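Local coordinates for peroxin 22 (Pichia angusta, PDB 5NKZ), which forms a complex with the ubiquitin-conjugating enzyme Pex4p through its soluble domain and is probably involved in peroxisome biogenesis, at residues Val57-Ser62 / His79-Val84. Numbering follows the deposited sequence.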
loop_
_atom_site.group_PDB
_atom_site.type_symbol
_atom_site.label_atom_id
_atom_site.label_comp_id
_atom_site.label_asym_id
_atom_site.label_seq_id
_atom_site.Cartn_x
_atom_site.Cartn_y
_atom_site.Cartn_z
ATOM N N VAL C 57 -2.374 -8.487 13.899
ATOM C CA VAL C 57 -1.545 -9.532 14.468
ATOM C C VAL C 57 -0.388 -9.919 13.525
ATOM O O VAL C 57 -0.585 -10.196 12.329
ATOM C CB VAL C 57 -2.401 -10.792 14.750
ATOM C CG1 VAL C 57 -1.545 -12.030 14.979
ATOM C CG2 VAL C 57 -3.320 -10.565 15.952
ATOM N N ILE C 58 0.796 -10.040 14.107
ATOM C CA ILE C 58 1.996 -10.382 13.387
ATOM C C ILE C 58 2.554 -11.710 13.922
ATOM O O ILE C 58 3.035 -11.788 15.057
ATOM C CB ILE C 58 3.008 -9.199 13.515
ATOM C CG1 ILE C 58 2.309 -7.893 13.083
ATOM C CG2 ILE C 58 4.286 -9.431 12.691
ATOM C CD1 ILE C 58 2.961 -6.651 13.625
ATOM N N LEU C 59 2.513 -12.756 13.108
ATOM C CA LEU C 59 3.028 -14.065 13.555
ATOM C C LEU C 59 4.528 -14.208 13.316
ATOM O O LEU C 59 5.038 -13.917 12.225
ATOM C CB LEU C 59 2.283 -15.223 12.878
ATOM C CG LEU C 59 0.757 -15.070 12.940
ATOM C CD1 LEU C 59 0.128 -15.971 11.892
ATOM C CD2 LEU C 59 0.208 -15.340 14.336
ATOM N N HIS C 60 5.218 -14.653 14.356
ATOM C CA HIS C 60 6.582 -15.161 14.262
ATOM C C HIS C 60 6.638 -16.201 13.135
ATOM O O HIS C 60 5.608 -16.793 12.791
ATOM C CB HIS C 60 6.935 -15.825 15.598
ATOM C CG HIS C 60 8.393 -15.876 15.913
ATOM N ND1 HIS C 60 9.077 -17.064 16.048
ATOM C CD2 HIS C 60 9.285 -14.894 16.188
ATOM C CE1 HIS C 60 10.337 -16.813 16.355
ATOM N NE2 HIS C 60 10.493 -15.502 16.440
ATOM N N PRO C 61 7.830 -16.411 12.544
ATOM C CA PRO C 61 8.003 -17.526 11.606
ATOM C C PRO C 61 7.572 -18.866 12.206
ATOM O O PRO C 61 7.026 -19.695 11.490
ATOM C CB PRO C 61 9.514 -17.539 11.333
ATOM C CG PRO C 61 9.976 -16.167 11.632
ATOM C CD PRO C 61 9.055 -15.594 12.648
ATOM N N SER C 62 7.813 -19.055 13.504
ATOM C CA SER C 62 7.440 -20.296 14.224
ATOM C C SER C 62 5.960 -20.633 14.117
ATOM O O SER C 62 5.611 -21.802 14.129
ATOM C CB SER C 62 7.775 -20.205 15.716
ATOM O OG SER C 62 6.772 -19.457 16.393
ATOM N N HIS C 79 -6.949 -10.914 6.751
ATOM C CA HIS C 79 -6.188 -9.716 6.387
ATOM C C HIS C 79 -5.539 -9.026 7.566
ATOM O O HIS C 79 -4.480 -8.437 7.411
ATOM C CB HIS C 79 -7.063 -8.712 5.652
ATOM C CG HIS C 79 -8.122 -8.086 6.512
ATOM N ND1 HIS C 79 -9.380 -8.640 6.684
ATOM C CD2 HIS C 79 -8.107 -6.944 7.244
ATOM C CE1 HIS C 79 -10.091 -7.861 7.480
ATOM N NE2 HIS C 79 -9.345 -6.828 7.835
ATOM N N GLN C 80 -6.176 -9.112 8.738
ATOM C CA GLN C 80 -5.662 -8.511 9.965
ATOM C C GLN C 80 -4.464 -9.253 10.525
ATOM O O GLN C 80 -3.881 -8.783 11.490
ATOM C CB GLN C 80 -6.714 -8.489 11.077
ATOM C CG GLN C 80 -7.920 -7.592 10.852
ATOM C CD GLN C 80 -8.864 -7.583 12.070
ATOM O OE1 GLN C 80 -10.092 -7.625 11.942
ATOM N NE2 GLN C 80 -8.287 -7.548 13.265
ATOM N N VAL C 81 -4.121 -10.408 9.963
ATOM C CA VAL C 81 -3.035 -11.261 10.447
ATOM C C VAL C 81 -1.906 -11.268 9.423
ATOM O O VAL C 81 -2.171 -11.409 8.250
ATOM C CB VAL C 81 -3.559 -12.711 10.681
ATOM C CG1 VAL C 81 -2.428 -13.673 11.062
ATOM C CG2 VAL C 81 -4.629 -12.697 11.765
ATOM N N ILE C 82 -0.653 -11.159 9.864
ATOM C CA ILE C 82 0.489 -10.985 8.940
ATOM C C ILE C 82 1.593 -12.011 9.206
ATOM O O ILE C 82 2.290 -11.966 10.215
ATOM C CB ILE C 82 0.995 -9.533 9.004
ATOM C CG1 ILE C 82 0.029 -8.604 8.247
ATOM C CG2 ILE C 82 2.366 -9.401 8.382
ATOM C CD1 ILE C 82 -0.002 -7.194 8.789
ATOM N N GLN C 83 1.715 -12.959 8.288
ATOM C CA GLN C 83 2.740 -14.003 8.356
ATOM C C GLN C 83 4.069 -13.408 7.961
ATOM O O GLN C 83 4.237 -12.953 6.848
ATOM C CB GLN C 83 2.434 -15.161 7.385
ATOM C CG GLN C 83 3.455 -16.291 7.410
ATOM C CD GLN C 83 3.523 -16.926 8.769
ATOM O OE1 GLN C 83 2.715 -17.760 9.078
ATOM N NE2 GLN C 83 4.454 -16.499 9.596
ATOM N N VAL C 84 5.005 -13.446 8.891
ATOM C CA VAL C 84 6.352 -13.000 8.694
ATOM C C VAL C 84 7.223 -14.258 8.645
ATOM O O VAL C 84 6.852 -15.288 9.209
ATOM C CB VAL C 84 6.715 -12.025 9.830
ATOM C CG1 VAL C 84 8.086 -12.289 10.440
ATOM C CG2 VAL C 84 6.539 -10.581 9.372
#
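Pro-61, whose ring lies beside Val-84 and points the same way, also covers one face of the His-60 imidazole: its CD sits 3.3 Å above that plane, offset toward the rim. At the edge of the imidazole, in plane, is Ser-62 CB, and NE2 is hydrogen-bonded to Glu-87. His-60, Pro-61 and Ser-62 follow the first strand of a parallel beta-alpha-beta unit, in which strands 55-59 and 81-83, linked through helix 65-71, lie next to each other at one edge of the five-stranded sheet. The strands are joined by backbone bonds from Val-57 N to Gln-80 O (2.9 Å), Ile-82 N to Val-57 O, and Leu-59 N to Ile-82 O (3.0 Å). Beyond Leu-59 the pairing weakens, Val-84 N reaching Leu-59 O at 3.4 Å.

The Gln-83 side chain adds to the contact at this end. Its CG is anti to the backbone N, and a bend at chi2 (61°) turns CD toward the 57-62 segment. NE2 donates to Val-84 O at 2.7 Å, tilted 25° from the carbonyl plane, and weakly across to His-60 O, while OE1 accepts a weak bond from Lys-65 N at the start of helix 65-71. An alanine here would probably leave Val-84 O, His-60 O and Lys-65 N without these partners and loosen the tie between the loop after Leu-59 and the end of the second strand.

Strand 81-83 ends the sheet within this chain, and the second protein, Pex4p, packs on Ile-82 and Val-84. Ile-58 CG2 meets Val-84 CG2 beside helix 87-97; on the other face, toward helix 65-71, Leu-59 CD1 touches Val-81 CG1 at 3.5 Å.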